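Long-range contact in Crov588 (Cafeteriavirus, PDB 6NYR), which is of unknown function but folds as a leucine-rich-repeat protein of FNIP repeats whose coils curve round into a nearly closed ring: residues 349-354 against 372-377. Residues are numbered along the deposited sequence; the frame is centred on the assembly and turned at random.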
loop_
_atom_site.group_PDB
_atom_site.type_symbol
_atom_site.label_atom_id
_atom_site.label_comp_id
_atom_site.label_asym_id
_atom_site.label_seq_id
_atom_site.Cartn_x
_atom_site.Cartn_y
_atom_site.Cartn_z
ATOM N N ASP A 349 -17.311 9.883 -16.984
ATOM C CA ASP A 349 -18.357 10.445 -17.829
ATOM C C ASP A 349 -19.097 9.428 -18.692
ATOM O O ASP A 349 -20.212 9.726 -19.149
ATOM C CB ASP A 349 -17.773 11.526 -18.755
ATOM C CG ASP A 349 -17.372 12.782 -18.012
ATOM O OD1 ASP A 349 -17.535 12.811 -16.774
ATOM O OD2 ASP A 349 -16.897 13.736 -18.666
ATOM N N PHE A 350 -18.515 8.256 -18.943
ATOM C CA PHE A 350 -19.121 7.327 -19.889
ATOM C C PHE A 350 -20.537 6.963 -19.454
ATOM O O PHE A 350 -20.750 6.476 -18.338
ATOM C CB PHE A 350 -18.291 6.057 -20.033
ATOM C CG PHE A 350 -18.835 5.110 -21.071
ATOM C CD1 PHE A 350 -18.696 5.402 -22.418
ATOM C CD2 PHE A 350 -19.496 3.949 -20.706
ATOM C CE1 PHE A 350 -19.196 4.548 -23.382
ATOM C CE2 PHE A 350 -20.000 3.091 -21.670
ATOM C CZ PHE A 350 -19.847 3.393 -23.007
ATOM N N ASN A 351 -21.502 7.168 -20.353
ATOM C CA ASN A 351 -22.902 6.886 -20.058
ATOM C C ASN A 351 -23.691 6.724 -21.351
ATOM O O ASN A 351 -24.705 7.400 -21.554
ATOM C CB ASN A 351 -23.488 8.010 -19.201
ATOM C CG ASN A 351 -24.868 7.684 -18.683
ATOM O OD1 ASN A 351 -25.263 6.522 -18.632
ATOM N ND2 ASN A 351 -25.618 8.714 -18.306
ATOM N N GLN A 352 -23.224 5.842 -22.233
ATOM C CA GLN A 352 -23.911 5.525 -23.475
ATOM C C GLN A 352 -24.494 4.116 -23.438
ATOM O O GLN A 352 -23.923 3.206 -22.829
ATOM C CB GLN A 352 -22.960 5.627 -24.677
ATOM C CG GLN A 352 -22.393 7.002 -24.938
ATOM C CD GLN A 352 -23.459 8.041 -25.195
ATOM O OE1 GLN A 352 -24.373 7.830 -25.990
ATOM N NE2 GLN A 352 -23.355 9.172 -24.507
ATOM N N ILE A 353 -25.630 3.940 -24.120
ATOM C CA ILE A 353 -26.223 2.617 -24.237
ATOM C C ILE A 353 -25.210 1.682 -24.894
ATOM O O ILE A 353 -24.433 2.085 -25.770
ATOM C CB ILE A 353 -27.524 2.669 -25.056
ATOM C CG1 ILE A 353 -28.555 3.586 -24.391
ATOM C CG2 ILE A 353 -28.102 1.264 -25.226
ATOM C CD1 ILE A 353 -29.722 3.962 -25.293
ATOM N N ILE A 354 -25.219 0.422 -24.466
ATOM C CA ILE A 354 -24.355 -0.611 -25.027
ATOM C C ILE A 354 -25.242 -1.741 -25.535
ATOM O O ILE A 354 -25.993 -2.347 -24.760
ATOM C CB ILE A 354 -23.339 -1.131 -24.000
ATOM C CG1 ILE A 354 -22.286 -0.063 -23.707
ATOM C CG2 ILE A 354 -22.666 -2.390 -24.521
ATOM C CD1 ILE A 354 -21.460 -0.320 -22.465
ATOM N N PHE A 372 -22.241 5.948 -15.578
ATOM C CA PHE A 372 -22.968 4.977 -16.381
ATOM C C PHE A 372 -24.282 4.596 -15.706
ATOM O O PHE A 372 -24.302 4.168 -14.549
ATOM C CB PHE A 372 -22.157 3.712 -16.630
ATOM C CG PHE A 372 -22.879 2.723 -17.493
ATOM C CD1 PHE A 372 -22.964 2.922 -18.863
ATOM C CD2 PHE A 372 -23.502 1.618 -16.939
ATOM C CE1 PHE A 372 -23.637 2.022 -19.666
ATOM C CE2 PHE A 372 -24.179 0.714 -17.743
ATOM C CZ PHE A 372 -24.244 0.921 -19.105
ATOM N N ASN A 373 -25.376 4.705 -16.457
ATOM C CA ASN A 373 -26.710 4.486 -15.910
ATOM C C ASN A 373 -27.688 4.215 -17.043
ATOM O O ASN A 373 -28.690 4.919 -17.189
ATOM C CB ASN A 373 -27.130 5.707 -15.090
ATOM C CG ASN A 373 -28.368 5.460 -14.268
ATOM O OD1 ASN A 373 -28.700 4.323 -13.941
ATOM N ND2 ASN A 373 -29.067 6.534 -13.928
ATOM N N GLN A 374 -27.398 3.201 -17.852
ATOM C CA GLN A 374 -28.269 2.785 -18.939
ATOM C C GLN A 374 -28.771 1.376 -18.662
ATOM O O GLN A 374 -28.127 0.602 -17.945
ATOM C CB GLN A 374 -27.552 2.808 -20.288
ATOM C CG GLN A 374 -26.930 4.140 -20.627
ATOM C CD GLN A 374 -27.961 5.235 -20.813
ATOM O OE1 GLN A 374 -29.060 4.998 -21.312
ATOM N NE2 GLN A 374 -27.613 6.443 -20.397
ATOM N N ILE A 375 -29.937 1.046 -19.216
ATOM C CA ILE A 375 -30.444 -0.309 -19.076
ATOM C C ILE A 375 -29.497 -1.257 -19.803
ATOM O O ILE A 375 -28.946 -0.922 -20.862
ATOM C CB ILE A 375 -31.879 -0.440 -19.621
ATOM C CG1 ILE A 375 -31.910 -0.351 -21.144
ATOM C CG2 ILE A 375 -32.789 0.620 -19.013
ATOM C CD1 ILE A 375 -33.324 -0.406 -21.735
ATOM N N ILE A 376 -29.310 -2.448 -19.246
ATOM C CA ILE A 376 -28.546 -3.513 -19.883
ATOM C C ILE A 376 -29.513 -4.661 -20.119
ATOM O O ILE A 376 -30.086 -5.202 -19.164
ATOM C CB ILE A 376 -27.342 -3.968 -19.045
ATOM C CG1 ILE A 376 -26.350 -2.822 -18.863
ATOM C CG2 ILE A 376 -26.660 -5.154 -19.712
ATOM C CD1 ILE A 376 -25.144 -3.181 -18.016
ATOM N N THR A 377 -29.706 -5.018 -21.382
ATOM C CA THR A 377 -30.666 -6.029 -21.775
ATOM C C THR A 377 -29.971 -7.376 -21.958
ATOM O O THR A 377 -28.816 -7.562 -21.565
ATOM C CB THR A 377 -31.360 -5.587 -23.062
ATOM O OG1 THR A 377 -30.405 -5.550 -24.133
ATOM C CG2 THR A 377 -31.948 -4.187 -22.899
HETATM O O HOH W 1 -26.729 -0.713 -21.800
#
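The Phe372 ring has the backbone N of Gln374 centred over one face, 4.0 Å above its plane, and the carbonyl O of Gln352 at its edge, 3.4 Å from CE1. The Phe350 ring likewise has the N of Gln352 over one face, but at its edge, in plane, lies the methyl CD1 of Ile354. In both, CG is anti to the backbone N, which sends the rings side by side into the interior, where CD2 of Phe350 comes 4.1 Å from CD1 of Phe372. Such repetition is what a leucine-rich-repeat solenoid builds on: the two segments hold equivalent Phe-Asn-Gln positions in successive coils, each following a strand of the inner rim. Asn351 makes the direct hydrogen bonds between the segments. Its OD1 accepts from the backbone N of Asn373 at 2.8 Å and from NE2 of Gln374 at 2.9 Å, both donors lying above the carbonyl plane. Gln374, bent at chi2 (-65°), brings its amide across that of Asn351, the planes 44° apart, while its OE1 rests 3.4 Å from CG1 of Ile353. Asn373 passes the pattern on, its OD1 accepting from the backbone N of Asn395 and NE2 of Gln396. One water bridges Ile354 N and Ile375 O.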